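Local coordinates for protein neuraminidase (Influenza A virus, PDB 4K3Y) that forms the neuraminidase-like head of a bat influenza A virus surface protein, a tetramer of six-bladed beta-propellers whose enzymatic role is uncertain, at residues 40-46 against 348-353; 197-201 against 319-323; 239-245 against 276-282; 310-315 against 336-341. All blocks are in the same frame, centred on the assembly; numbering follows the deposited sequence.

Interaction 1 (40-46 against 348-353)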
loop_
_atom_site.group_PDB
_atom_site.type_symbol
_atom_site.label_atom_id
_atom_site.label_comp_id
_atom_site.label_asym_id
_atom_site.label_seq_id
_atom_site.Cartn_x
_atom_site.Cartn_y
_atom_site.Cartn_z
ATOM N N LEU C 40 3.352 2.347 19.524
ATOM C CA LEU C 40 3.783 3.346 20.495
ATOM C C LEU C 40 5.050 4.014 19.991
ATOM O O LEU C 40 6.047 3.356 19.744
ATOM C CB LEU C 40 4.050 2.716 21.863
ATOM C CG LEU C 40 2.889 2.661 22.859
ATOM C CD1 LEU C 40 1.569 2.354 22.159
ATOM C CD2 LEU C 40 3.176 1.623 23.926
ATOM N N THR C 41 5.008 5.331 19.845
ATOM C CA THR C 41 6.124 6.073 19.282
ATOM C C THR C 41 6.847 6.913 20.328
ATOM O O THR C 41 6.255 7.325 21.329
ATOM C CB THR C 41 5.634 7.035 18.205
ATOM O OG1 THR C 41 4.816 8.047 18.812
ATOM C CG2 THR C 41 4.817 6.282 17.195
ATOM N N ARG C 42 8.129 7.162 20.074
ATOM C CA ARG C 42 8.917 8.119 20.838
ATOM C C ARG C 42 10.018 8.729 19.953
ATOM O O ARG C 42 10.336 8.193 18.887
ATOM C CB ARG C 42 9.494 7.480 22.115
ATOM C CG ARG C 42 10.584 6.432 21.905
ATOM C CD ARG C 42 11.242 6.075 23.246
ATOM N NE ARG C 42 12.649 5.702 23.104
ATOM C CZ ARG C 42 13.654 6.574 23.043
ATOM N NH1 ARG C 42 13.418 7.877 23.106
ATOM N NH2 ARG C 42 14.899 6.141 22.915
ATOM N N GLN C 43 10.587 9.847 20.400
ATOM C CA GLN C 43 11.567 10.592 19.614
ATOM C C GLN C 43 11.004 10.909 18.214
ATOM O O GLN C 43 11.674 10.725 17.195
ATOM C CB GLN C 43 12.915 9.845 19.535
ATOM C CG GLN C 43 14.163 10.756 19.425
ATOM C CD GLN C 43 14.926 10.606 18.092
ATOM O OE1 GLN C 43 16.097 10.231 18.075
ATOM N NE2 GLN C 43 14.264 10.924 16.981
ATOM N N ASN C 44 9.770 11.400 18.166
ATOM C CA ASN C 44 9.204 11.817 16.895
ATOM C C ASN C 44 9.888 13.065 16.344
ATOM O O ASN C 44 10.406 13.897 17.090
ATOM C CB ASN C 44 7.695 12.036 17.020
ATOM C CG ASN C 44 6.970 10.794 17.480
ATOM O OD1 ASN C 44 6.477 10.019 16.669
ATOM N ND2 ASN C 44 6.911 10.591 18.790
ATOM N N PHE C 45 9.913 13.159 15.024
ATOM C CA PHE C 45 10.304 14.379 14.338
ATOM C C PHE C 45 9.863 14.253 12.879
ATOM O O PHE C 45 9.518 13.165 12.399
ATOM C CB PHE C 45 11.820 14.641 14.441
ATOM C CG PHE C 45 12.653 13.682 13.647
ATOM C CD1 PHE C 45 13.045 12.463 14.191
ATOM C CD2 PHE C 45 13.036 13.989 12.338
ATOM C CE1 PHE C 45 13.821 11.562 13.443
ATOM C CE2 PHE C 45 13.801 13.097 11.588
ATOM C CZ PHE C 45 14.201 11.883 12.145
ATOM N N VAL C 46 9.881 15.372 12.175
ATOM C CA VAL C 46 9.407 15.385 10.817
ATOM C C VAL C 46 10.538 15.750 9.876
ATOM O O VAL C 46 11.327 16.675 10.148
ATOM C CB VAL C 46 8.257 16.372 10.663
ATOM C CG1 VAL C 46 7.800 16.460 9.206
ATOM C CG2 VAL C 46 7.113 15.946 11.565
ATOM N N LEU C 348 -1.974 2.891 28.508
ATOM C CA LEU C 348 -0.526 3.074 28.351
ATOM C C LEU C 348 -0.205 4.525 27.999
ATOM O O LEU C 348 -0.934 5.163 27.224
ATOM C CB LEU C 348 0.044 2.156 27.277
ATOM C CG LEU C 348 0.602 0.834 27.797
ATOM C CD1 LEU C 348 -0.514 -0.123 28.175
ATOM C CD2 LEU C 348 1.499 0.192 26.765
ATOM N N SER C 349 0.862 5.064 28.584
ATOM C CA SER C 349 1.286 6.405 28.199
ATOM C C SER C 349 2.136 6.300 26.934
ATOM O O SER C 349 2.796 5.280 26.699
ATOM C CB SER C 349 2.031 7.128 29.339
ATOM O OG SER C 349 3.380 6.719 29.410
ATOM N N SER C 350 2.096 7.347 26.116
ATOM C CA SER C 350 2.818 7.376 24.840
ATOM C C SER C 350 2.911 8.813 24.313
ATOM O O SER C 350 2.483 9.758 24.966
ATOM C CB SER C 350 2.120 6.478 23.806
ATOM O OG SER C 350 2.849 6.397 22.587
ATOM N N ASN C 351 3.472 8.976 23.127
ATOM C CA ASN C 351 3.517 10.281 22.495
ATOM C C ASN C 351 2.727 10.329 21.199
ATOM O O ASN C 351 2.587 9.303 20.517
ATOM C CB ASN C 351 4.965 10.616 22.141
ATOM C CG ASN C 351 5.913 10.408 23.305
ATOM O OD1 ASN C 351 6.242 11.352 24.017
ATOM N ND2 ASN C 351 6.352 9.170 23.506
ATOM N N ASP C 352 2.215 11.513 20.860
ATOM C CA ASP C 352 2.233 11.907 19.442
ATOM C C ASP C 352 2.515 13.361 19.143
ATOM O O ASP C 352 3.255 14.029 19.862
ATOM C CB ASP C 352 1.033 11.415 18.632
ATOM C CG ASP C 352 -0.257 11.811 19.235
ATOM O OD1 ASP C 352 -0.220 12.486 20.280
ATOM O OD2 ASP C 352 -1.303 11.451 18.666
ATOM N N LEU C 353 1.898 13.834 18.069
ATOM C CA LEU C 353 2.454 14.926 17.302
ATOM C C LEU C 353 1.408 15.932 16.882
ATOM O O LEU C 353 0.308 15.552 16.439
ATOM C CB LEU C 353 3.077 14.329 16.050
ATOM C CG LEU C 353 4.560 14.494 15.803
ATOM C CD1 LEU C 353 4.748 14.759 14.326
ATOM C CD2 LEU C 353 5.088 15.632 16.630
#
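Strand 40-42 crosses strand 349-353 at 67°, the axes approaching to 5.6 Å; after a corner at Q43, strand 44-46 runs almost parallel to the same partner (13°), but 7.9 Å away. The CA atoms come nearest at T41 and N351, 5.9 Å apart. Here the N351 amide bridges the blades: ND2 donates to T41 O at 2.9 Å, satisfying a carbonyl that faces away from strand 53-61, where L40 and R42 pair. N44 turns its side chain toward 348-353; ND2 bonds T41 OG1 (3.3 Å) and, more strongly, E339, while OD1 accepts from R55. Leucines and valine fill the flanks without needing polar partners: L40 CD2 meets L348 CD2 at 3.6 Å, and V46 CG2 meets L353 CD1 at 3.8 Å. S350, its small side chain pointing toward 40-46, brings OG to 3.7 Å from L40 CG. First and last blades of the propeller thus meet through a buried, polar centre flanked by aliphatic contacts, in which the N351 amide replaces a backbone partner for T41 O.

Interaction 2 (197-201 against 319-323)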
loop_
_atom_site.group_PDB
_atom_site.type_symbol
_atom_site.label_atom_id
_atom_site.label_comp_id
_atom_site.label_asym_id
_atom_site.label_seq_id
_atom_site.Cartn_x
_atom_site.Cartn_y
_atom_site.Cartn_z
ATOM N N PRO C 197 20.277 19.852 18.055
ATOM C CA PRO C 197 19.899 21.031 17.257
ATOM C C PRO C 197 18.772 20.738 16.250
ATOM O O PRO C 197 18.747 19.661 15.640
ATOM C CB PRO C 197 21.193 21.390 16.515
ATOM C CG PRO C 197 22.033 20.134 16.547
ATOM C CD PRO C 197 21.673 19.431 17.822
ATOM N N THR C 198 17.831 21.672 16.125
ATOM C CA THR C 198 16.838 21.635 15.056
ATOM C C THR C 198 17.166 22.781 14.134
ATOM O O THR C 198 17.523 23.883 14.575
ATOM C CB THR C 198 15.383 21.780 15.556
ATOM O OG1 THR C 198 15.339 22.680 16.673
ATOM C CG2 THR C 198 14.864 20.462 15.995
ATOM N N CYS C 199 17.044 22.529 12.846
ATOM C CA CYS C 199 17.643 23.439 11.896
ATOM C C CYS C 199 16.693 23.849 10.782
ATOM O O CYS C 199 15.695 23.178 10.523
ATOM C CB CYS C 199 18.920 22.811 11.324
ATOM S SG CYS C 199 20.045 22.115 12.578
ATOM N N TYR C 200 17.014 24.962 10.131
ATOM C CA TYR C 200 16.343 25.365 8.899
ATOM C C TYR C 200 17.355 26.029 7.978
ATOM O O TYR C 200 18.415 26.467 8.417
ATOM C CB TYR C 200 15.163 26.296 9.189
ATOM C CG TYR C 200 15.537 27.625 9.805
ATOM C CD1 TYR C 200 15.771 27.748 11.172
ATOM C CD2 TYR C 200 15.631 28.764 9.022
ATOM C CE1 TYR C 200 16.107 28.972 11.729
ATOM C CE2 TYR C 200 15.967 29.983 9.568
ATOM C CZ TYR C 200 16.203 30.081 10.921
ATOM O OH TYR C 200 16.531 31.293 11.464
ATOM N N TYR C 201 17.040 26.089 6.695
ATOM C CA TYR C 201 17.912 26.762 5.733
ATOM C C TYR C 201 17.268 28.046 5.226
ATOM O O TYR C 201 16.081 28.062 4.869
ATOM C CB TYR C 201 18.205 25.840 4.537
ATOM C CG TYR C 201 19.016 26.487 3.436
ATOM C CD1 TYR C 201 20.401 26.544 3.522
ATOM C CD2 TYR C 201 18.402 27.044 2.314
ATOM C CE1 TYR C 201 21.159 27.136 2.529
ATOM C CE2 TYR C 201 19.154 27.644 1.309
ATOM C CZ TYR C 201 20.536 27.685 1.423
ATOM O OH TYR C 201 21.316 28.273 0.443
ATOM N N SER C 319 10.243 19.717 20.815
ATOM C CA SER C 319 9.697 20.419 19.658
ATOM C C SER C 319 10.829 20.662 18.628
ATOM O O SER C 319 12.001 20.820 19.003
ATOM C CB SER C 319 8.973 21.709 20.073
ATOM O OG SER C 319 9.865 22.687 20.599
ATOM N N GLY C 320 10.487 20.641 17.339
ATOM C CA GLY C 320 11.498 20.741 16.303
ATOM C C GLY C 320 11.077 21.431 15.028
ATOM O O GLY C 320 9.889 21.649 14.804
ATOM N N LEU C 321 12.048 21.778 14.186
ATOM C CA LEU C 321 11.757 22.493 12.936
ATOM C C LEU C 321 11.800 21.587 11.694
ATOM O O LEU C 321 12.485 20.558 11.686
ATOM C CB LEU C 321 12.780 23.615 12.764
ATOM C CG LEU C 321 12.391 25.085 12.870
ATOM C CD1 LEU C 321 11.128 25.293 13.696
ATOM C CD2 LEU C 321 13.573 25.841 13.462
ATOM N N TYR C 322 11.072 21.974 10.641
ATOM C CA TYR C 322 11.180 21.290 9.342
ATOM C C TYR C 322 10.705 22.156 8.178
ATOM O O TYR C 322 9.782 22.957 8.342
ATOM C CB TYR C 322 10.458 19.933 9.351
ATOM C CG TYR C 322 8.947 19.984 9.363
ATOM C CD1 TYR C 322 8.240 20.164 10.558
ATOM C CD2 TYR C 322 8.217 19.814 8.186
ATOM C CE1 TYR C 322 6.844 20.196 10.577
ATOM C CE2 TYR C 322 6.820 19.839 8.193
ATOM C CZ TYR C 322 6.141 20.029 9.388
ATOM O OH TYR C 322 4.764 20.057 9.389
ATOM N N GLN C 323 11.347 21.997 7.017
ATOM C CA GLN C 323 10.952 22.713 5.792
ATOM C C GLN C 323 10.407 21.780 4.700
ATOM O O GLN C 323 11.137 20.928 4.183
ATOM C CB GLN C 323 12.134 23.506 5.241
ATOM C CG GLN C 323 12.516 24.703 6.094
ATOM C CD GLN C 323 13.907 25.254 5.758
ATOM O OE1 GLN C 323 14.894 24.501 5.662
ATOM N NE2 GLN C 323 13.990 26.576 5.580
#
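Innermost strands of two propeller blades face each other here near the centre of the six-bladed fold, running roughly parallel (22°) with axes 5.7 Å apart. Most of their backbone hydrogen bonds stay within their own blades: T198 pairs with T209 and Y200 with K207 on one side, G320 with W337 and Y322 with C335 on the other. What joins them in polar terms is the Q323 side chain. Its amide lies against Y201 as a neighbouring strand would, OE1 accepting from Y201 N at 2.9 Å and NE2 donating to Y201 O at 2.7 Å; glutamine suits the place because one group offers both a donor and an acceptor. The tyrosine hydroxyls are satisfied farther off, Y200 by E270 O and Y201 by E13, and P197 O accepts from Q145. C199 turns away into its disulfide with C208. Between the strands the packing is apolar: L321 CD2 touches Y200 CD1 at 3.7 Å, and T198 CG2 presses to 3.4 Å from G320 CA, where a CB would be tight, which suits glycine. Y201 N also lies 3.3 Å from Q323 NE2, but these are two donors, so the amide makes its bond to that nitrogen through OE1.

Interaction 3 (239-245 against 276-282)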
loop_
_atom_site.group_PDB
_atom_site.type_symbol
_atom_site.label_atom_id
_atom_site.label_comp_id
_atom_site.label_asym_id
_atom_site.label_seq_id
_atom_site.Cartn_x
_atom_site.Cartn_y
_atom_site.Cartn_z
ATOM N N PHE C 239 13.309 36.444 27.255
ATOM C CA PHE C 239 12.232 35.447 27.094
ATOM C C PHE C 239 12.843 34.040 26.977
ATOM O O PHE C 239 13.250 33.602 25.894
ATOM C CB PHE C 239 11.394 35.766 25.858
ATOM C CG PHE C 239 10.125 34.953 25.739
ATOM C CD1 PHE C 239 9.052 35.196 26.584
ATOM C CD2 PHE C 239 9.986 33.978 24.747
ATOM C CE1 PHE C 239 7.866 34.471 26.468
ATOM C CE2 PHE C 239 8.804 33.244 24.629
ATOM C CZ PHE C 239 7.744 33.488 25.490
ATOM N N LEU C 240 12.897 33.341 28.101
ATOM C CA LEU C 240 13.717 32.146 28.221
ATOM C C LEU C 240 13.142 30.936 27.504
ATOM O O LEU C 240 12.060 30.450 27.853
ATOM C CB LEU C 240 13.943 31.825 29.700
ATOM C CG LEU C 240 14.665 32.926 30.471
ATOM C CD1 LEU C 240 15.030 32.452 31.870
ATOM C CD2 LEU C 240 15.901 33.378 29.707
ATOM N N GLY C 241 13.906 30.429 26.538
ATOM C CA GLY C 241 13.466 29.349 25.676
ATOM C C GLY C 241 13.454 27.934 26.241
ATOM O O GLY C 241 12.589 27.122 25.859
ATOM N N ASP C 242 14.396 27.608 27.126
ATOM C CA ASP C 242 14.497 26.227 27.603
ATOM C C ASP C 242 13.450 25.872 28.654
ATOM O O ASP C 242 12.752 26.739 29.206
ATOM C CB ASP C 242 15.896 25.911 28.156
ATOM C CG ASP C 242 16.366 24.525 27.784
ATOM O OD1 ASP C 242 15.495 23.620 27.761
ATOM O OD2 ASP C 242 17.583 24.363 27.489
ATOM N N THR C 243 13.353 24.576 28.909
ATOM C CA THR C 243 12.586 24.037 30.017
ATOM C C THR C 243 13.416 22.869 30.537
ATOM O O THR C 243 13.633 21.898 29.810
ATOM C CB THR C 243 11.203 23.525 29.563
ATOM O OG1 THR C 243 10.399 24.624 29.105
ATOM C CG2 THR C 243 10.486 22.811 30.721
ATOM N N PRO C 244 13.852 22.932 31.810
ATOM C CA PRO C 244 13.485 23.923 32.830
ATOM C C PRO C 244 14.097 25.301 32.648
ATOM O O PRO C 244 14.939 25.505 31.753
ATOM C CB PRO C 244 14.041 23.317 34.111
ATOM C CG PRO C 244 15.189 22.502 33.671
ATOM C CD PRO C 244 14.804 21.936 32.339
ATOM N N ARG C 245 13.670 26.219 33.523
ATOM C CA ARG C 245 14.068 27.622 33.476
ATOM C C ARG C 245 13.488 28.375 34.676
ATOM O O ARG C 245 12.559 27.902 35.331
ATOM C CB ARG C 245 13.591 28.267 32.160
ATOM C CG ARG C 245 12.072 28.391 32.027
ATOM C CD ARG C 245 11.692 29.228 30.808
ATOM N NE ARG C 245 10.271 29.588 30.810
ATOM C CZ ARG C 245 9.314 28.852 30.264
ATOM N NH1 ARG C 245 9.615 27.712 29.652
ATOM N NH2 ARG C 245 8.058 29.254 30.328
ATOM N N ILE C 276 10.410 32.699 19.355
ATOM C CA ILE C 276 10.827 31.737 20.355
ATOM C C ILE C 276 9.626 30.896 20.732
ATOM O O ILE C 276 8.607 31.433 21.181
ATOM C CB ILE C 276 11.324 32.412 21.613
ATOM C CG1 ILE C 276 12.511 33.313 21.285
ATOM C CG2 ILE C 276 11.710 31.354 22.639
ATOM C CD1 ILE C 276 12.927 34.157 22.432
ATOM N N GLY C 277 9.735 29.584 20.530
ATOM C CA GLY C 277 8.706 28.675 20.987
ATOM C C GLY C 277 9.129 28.035 22.288
ATOM O O GLY C 277 10.252 27.542 22.412
ATOM N N ARG C 278 8.233 28.029 23.266
ATOM C CA ARG C 278 8.532 27.338 24.509
ATOM C C ARG C 278 7.302 26.771 25.185
ATOM O O ARG C 278 6.161 27.050 24.798
ATOM C CB ARG C 278 9.254 28.266 25.480
ATOM C CG ARG C 278 8.309 29.131 26.271
ATOM C CD ARG C 278 9.027 30.332 26.824
ATOM N NE ARG C 278 8.128 31.105 27.662
ATOM C CZ ARG C 278 8.511 32.087 28.463
ATOM N NH1 ARG C 278 9.789 32.426 28.529
ATOM N NH2 ARG C 278 7.604 32.732 29.183
ATOM N N ILE C 279 7.579 25.954 26.194
ATOM C CA ILE C 279 6.578 25.369 27.061
ATOM C C ILE C 279 6.142 26.417 28.091
ATOM O O ILE C 279 6.980 27.094 28.691
ATOM C CB ILE C 279 7.183 24.151 27.752
ATOM C CG1 ILE C 279 7.626 23.157 26.672
ATOM C CG2 ILE C 279 6.206 23.547 28.754
ATOM C CD1 ILE C 279 7.949 21.748 27.161
ATOM N N ILE C 280 4.833 26.560 28.289
ATOM C CA ILE C 280 4.315 27.688 29.052
ATOM C C ILE C 280 4.584 27.562 30.558
ATOM O O ILE C 280 5.133 28.478 31.169
ATOM C CB ILE C 280 2.827 27.927 28.758
ATOM C CG1 ILE C 280 2.628 28.107 27.247
ATOM C CG2 ILE C 280 2.299 29.153 29.546
ATOM C CD1 ILE C 280 1.183 28.247 26.834
ATOM N N ASN C 281 4.204 26.436 31.153
ATOM C CA ASN C 281 4.524 26.189 32.550
ATOM C C ASN C 281 5.688 25.222 32.627
ATOM O O ASN C 281 5.513 24.043 32.374
ATOM C CB ASN C 281 3.316 25.614 33.307
ATOM C CG ASN C 281 2.036 26.419 33.091
ATOM O OD1 ASN C 281 1.836 27.042 32.043
ATOM N ND2 ASN C 281 1.155 26.396 34.085
ATOM N N PRO C 282 6.887 25.707 32.989
ATOM C CA PRO C 282 7.988 24.733 32.986
ATOM C C PRO C 282 7.843 23.648 34.082
ATOM O O PRO C 282 8.554 22.627 34.041
ATOM C CB PRO C 282 9.234 25.601 33.239
ATOM C CG PRO C 282 8.762 27.037 33.159
ATOM C CD PRO C 282 7.310 27.015 33.515
HETATM O O HOH W 1 10.607 25.480 26.660
#
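I276 opens the segment by turning its side chain toward the loop, CD1 meeting F239 CD2 at 3.7 Å by the edge of the ring, while its CG2 lies 4.0 Å from G241 CA. G277 adds little, but R278 reaches deep into the contact. Its guanidinium lies flat on the F239 ring in a cation-pi stack, CZ 3.6 Å from the ring centroid, and NH1 donates to L240 O at 3.1 Å. The R245 guanidinium stacks on its other face, the centres 3.8 Å apart and the planes at 18°. Two like charges can lie so close because acidic residues are at hand: R278 forms salt bridges with E289 and D248. R278 belongs to the second strand of a propeller blade, whereas 239-245 is part of the long connection leading into that blade from the preceding one, so the arginine stack fastens linker to sheet. At I279 the backbone takes over. Its O accepts from both NH1 and NH2 of R245, each at 2.9 Å, and its N donates to a water (3.1 Å) that also bonds G241 O at 2.7 Å and T243 OG1 at 2.6 Å. The chain turns a corner at I280, whose side chain points away from the loop. That turn brings P282 back against it: CG lies 3.5 Å from R245 CZ, on the guanidinium face opposite R278, and CB lies 4.0 Å from T243 CG2.

Interaction 4 (310-315 against 336-341). With NAG (2-acetamido-2-deoxy-beta-D-glucopyranose), chain I.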
loop_
_atom_site.group_PDB
_atom_site.type_symbol
_atom_site.label_atom_id
_atom_site.label_comp_id
_atom_site.label_asym_id
_atom_site.label_seq_id
_atom_site.Cartn_x
_atom_site.Cartn_y
_atom_site.Cartn_z
ATOM N N LEU C 310 -0.565 28.728 21.468
ATOM C CA LEU C 310 -1.048 27.649 20.598
ATOM C C LEU C 310 -1.723 26.469 21.328
ATOM O O LEU C 310 -2.809 26.030 20.921
ATOM C CB LEU C 310 0.081 27.165 19.674
ATOM C CG LEU C 310 0.634 28.238 18.704
ATOM C CD1 LEU C 310 1.696 27.694 17.739
ATOM C CD2 LEU C 310 -0.497 28.878 17.914
ATOM N N LEU C 311 -1.105 25.965 22.401
ATOM C CA LEU C 311 -1.707 24.876 23.183
ATOM C C LEU C 311 -1.790 25.199 24.670
ATOM O O LEU C 311 -0.992 25.973 25.179
ATOM C CB LEU C 311 -0.948 23.567 22.989
ATOM C CG LEU C 311 -1.030 22.827 21.651
ATOM C CD1 LEU C 311 0.095 23.257 20.741
ATOM C CD2 LEU C 311 -0.919 21.363 21.924
ATOM N N SER C 312 -2.743 24.579 25.363
ATOM C CA SER C 312 -2.976 24.834 26.787
ATOM C C SER C 312 -3.271 23.536 27.504
ATOM O O SER C 312 -2.756 23.267 28.585
ATOM C CB SER C 312 -4.186 25.740 26.955
ATOM O OG SER C 312 -4.079 26.841 26.078
ATOM N N ASN C 313 -4.131 22.748 26.881
ATOM C CA ASN C 313 -4.628 21.528 27.466
ATOM C C ASN C 313 -3.531 20.504 27.705
ATOM O O ASN C 313 -3.483 19.857 28.748
ATOM C CB ASN C 313 -5.695 20.910 26.547
ATOM C CG ASN C 313 -7.017 21.675 26.564
ATOM O OD1 ASN C 313 -7.081 22.846 26.965
ATOM N ND2 ASN C 313 -8.084 20.998 26.117
ATOM N N SER C 314 -2.638 20.349 26.744
ATOM C CA SER C 314 -1.816 19.151 26.738
ATOM C C SER C 314 -0.393 19.321 27.277
ATOM O O SER C 314 0.116 20.442 27.453
ATOM C CB SER C 314 -1.849 18.479 25.347
ATOM O OG SER C 314 -1.407 19.372 24.366
ATOM N N THR C 315 0.218 18.179 27.580
ATOM C CA THR C 315 1.557 18.110 28.164
ATOM C C THR C 315 2.624 17.986 27.071
ATOM O O THR C 315 2.658 17.010 26.324
ATOM C CB THR C 315 1.638 16.930 29.150
ATOM O OG1 THR C 315 0.723 17.167 30.225
ATOM C CG2 THR C 315 3.027 16.779 29.717
ATOM N N PHE C 336 6.943 23.703 12.240
ATOM C CA PHE C 336 7.487 22.996 13.401
ATOM C C PHE C 336 6.579 21.869 13.893
ATOM O O PHE C 336 5.360 21.865 13.640
ATOM C CB PHE C 336 7.895 23.954 14.546
ATOM C CG PHE C 336 6.767 24.744 15.125
ATOM C CD1 PHE C 336 5.995 24.217 16.158
ATOM C CD2 PHE C 336 6.493 26.032 14.671
ATOM C CE1 PHE C 336 4.945 24.951 16.711
ATOM C CE2 PHE C 336 5.442 26.778 15.226
ATOM C CZ PHE C 336 4.669 26.232 16.243
ATOM N N TRP C 337 7.199 20.895 14.555
ATOM C CA TRP C 337 6.468 19.811 15.188
ATOM C C TRP C 337 6.647 19.911 16.701
ATOM O O TRP C 337 7.713 20.291 17.185
ATOM C CB TRP C 337 6.949 18.444 14.687
ATOM C CG TRP C 337 8.443 18.241 14.828
ATOM C CD1 TRP C 337 9.373 18.391 13.850
ATOM C CD2 TRP C 337 9.164 17.847 16.011
ATOM N NE1 TRP C 337 10.625 18.113 14.335
ATOM C CE2 TRP C 337 10.529 17.776 15.658
ATOM C CE3 TRP C 337 8.791 17.547 17.329
ATOM C CZ2 TRP C 337 11.532 17.434 16.578
ATOM C CZ3 TRP C 337 9.789 17.206 18.245
ATOM C CH2 TRP C 337 11.143 17.154 17.861
ATOM N N ILE C 338 5.591 19.560 17.428
ATOM C CA ILE C 338 5.603 19.491 18.877
ATOM C C ILE C 338 5.239 18.089 19.350
ATOM O O ILE C 338 4.116 17.638 19.120
ATOM C CB ILE C 338 4.535 20.419 19.469
ATOM C CG1 ILE C 338 4.665 21.846 18.919
ATOM C CG2 ILE C 338 4.579 20.383 21.002
ATOM C CD1 ILE C 338 3.625 22.809 19.507
ATOM N N GLU C 339 6.166 17.407 20.026
ATOM C CA GLU C 339 5.841 16.134 20.693
ATOM C C GLU C 339 5.044 16.346 22.010
ATOM O O GLU C 339 5.371 17.196 22.845
ATOM C CB GLU C 339 7.093 15.276 20.906
ATOM C CG GLU C 339 6.814 13.795 21.206
ATOM C CD GLU C 339 8.078 12.921 21.163
ATOM O OE1 GLU C 339 9.152 13.343 21.677
ATOM O OE2 GLU C 339 7.993 11.802 20.607
ATOM N N ILE C 340 3.996 15.543 22.154
ATOM C CA ILE C 340 2.954 15.648 23.174
ATOM C C ILE C 340 2.950 14.377 24.038
ATOM O O ILE C 340 3.021 13.267 23.511
ATOM C CB ILE C 340 1.575 15.738 22.435
ATOM C CG1 ILE C 340 1.453 17.067 21.711
ATOM C CG2 ILE C 340 0.396 15.499 23.337
ATOM C CD1 ILE C 340 2.075 18.189 22.475
ATOM N N ALA C 341 2.873 14.508 25.356
ATOM C CA ALA C 341 2.637 13.320 26.179
ATOM C C ALA C 341 1.165 12.947 26.041
ATOM O O ALA C 341 0.295 13.805 26.196
ATOM C CB ALA C 341 2.980 13.589 27.614
HETATM C C1 NAG I . -9.301 21.770 26.069
HETATM C C2 NAG I . -10.019 21.146 24.873
HETATM C C3 NAG I . -11.439 21.676 24.747
HETATM C C4 NAG I . -12.172 21.639 26.082
HETATM C C5 NAG I . -11.312 22.250 27.178
HETATM C C6 NAG I . -11.964 22.161 28.551
HETATM C C7 NAG I . -8.710 20.551 22.870
HETATM C C8 NAG I . -8.336 21.075 21.516
HETATM N N2 NAG I . -9.315 21.455 23.646
HETATM O O3 NAG I . -12.144 20.938 23.774
HETATM O O4 NAG I . -13.351 22.390 25.952
HETATM O O5 NAG I . -10.087 21.556 27.219
HETATM O O6 NAG I . -11.599 20.939 29.155
HETATM O O7 NAG I . -8.450 19.387 23.206
HETATM O O HOH W 2 -1.129 15.695 26.864
#
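Aliphatic and aromatic side chains meet at the centre: L310 CD1 touches F336 CZ at 3.6 Å, by the ring's edge, and L311 CD1 touches I338 CD1 at 3.8 Å. L310 and L311 both face F288 in a classic beta bulge, which lets two consecutive leucines turn toward 336-341. L311 CD2 and I340 CD1 are looser, 4.4 Å apart. Farther out, S314 presents a small side chain toward I340, its hydroxyl hydrogen-bonded to the terminal carboxylate of G369. Backbone polarity then dominates: A341 N donates to T315 O at 2.7 Å, and a water accepts from T315 N (2.9 Å) and donates to A341 O (2.5 Å). Outermost, N313 heads an N-S-T glycosylation sequon; its ND2 is bonded to C1 of a sugar (1.4 Å) that reaches E75 and Q76 of the second subunit. The arrangement is the link between successive blades of a beta-propeller, in which the outermost strand of one, 306-311, leads into the innermost strand of the next, 315-322.

In the fold
Interaction 1 spans most of the chain and encloses the other three; interaction 3 closes before interaction 4 opens, whereas the segments of interactions 2 and 4 alternate. Interactions 1, 2 and 4 share the closing blade, whose strands 315-322, 335-343 and 349-359 are late in sequence while its outermost strand, 20-26, comes from the N-terminal part, so this sheet closes the propeller ring. Interaction 2 lies near the chain's centre; it is about 18 Å, centre to centre, from interaction 1 and about 16 Å from interaction 4. Interactions 1 and 4, about 12 Å apart between centres, touch where N44 meets E339. Interaction 3 belongs to the preceding blade and touches interaction 4 through I280 and L311.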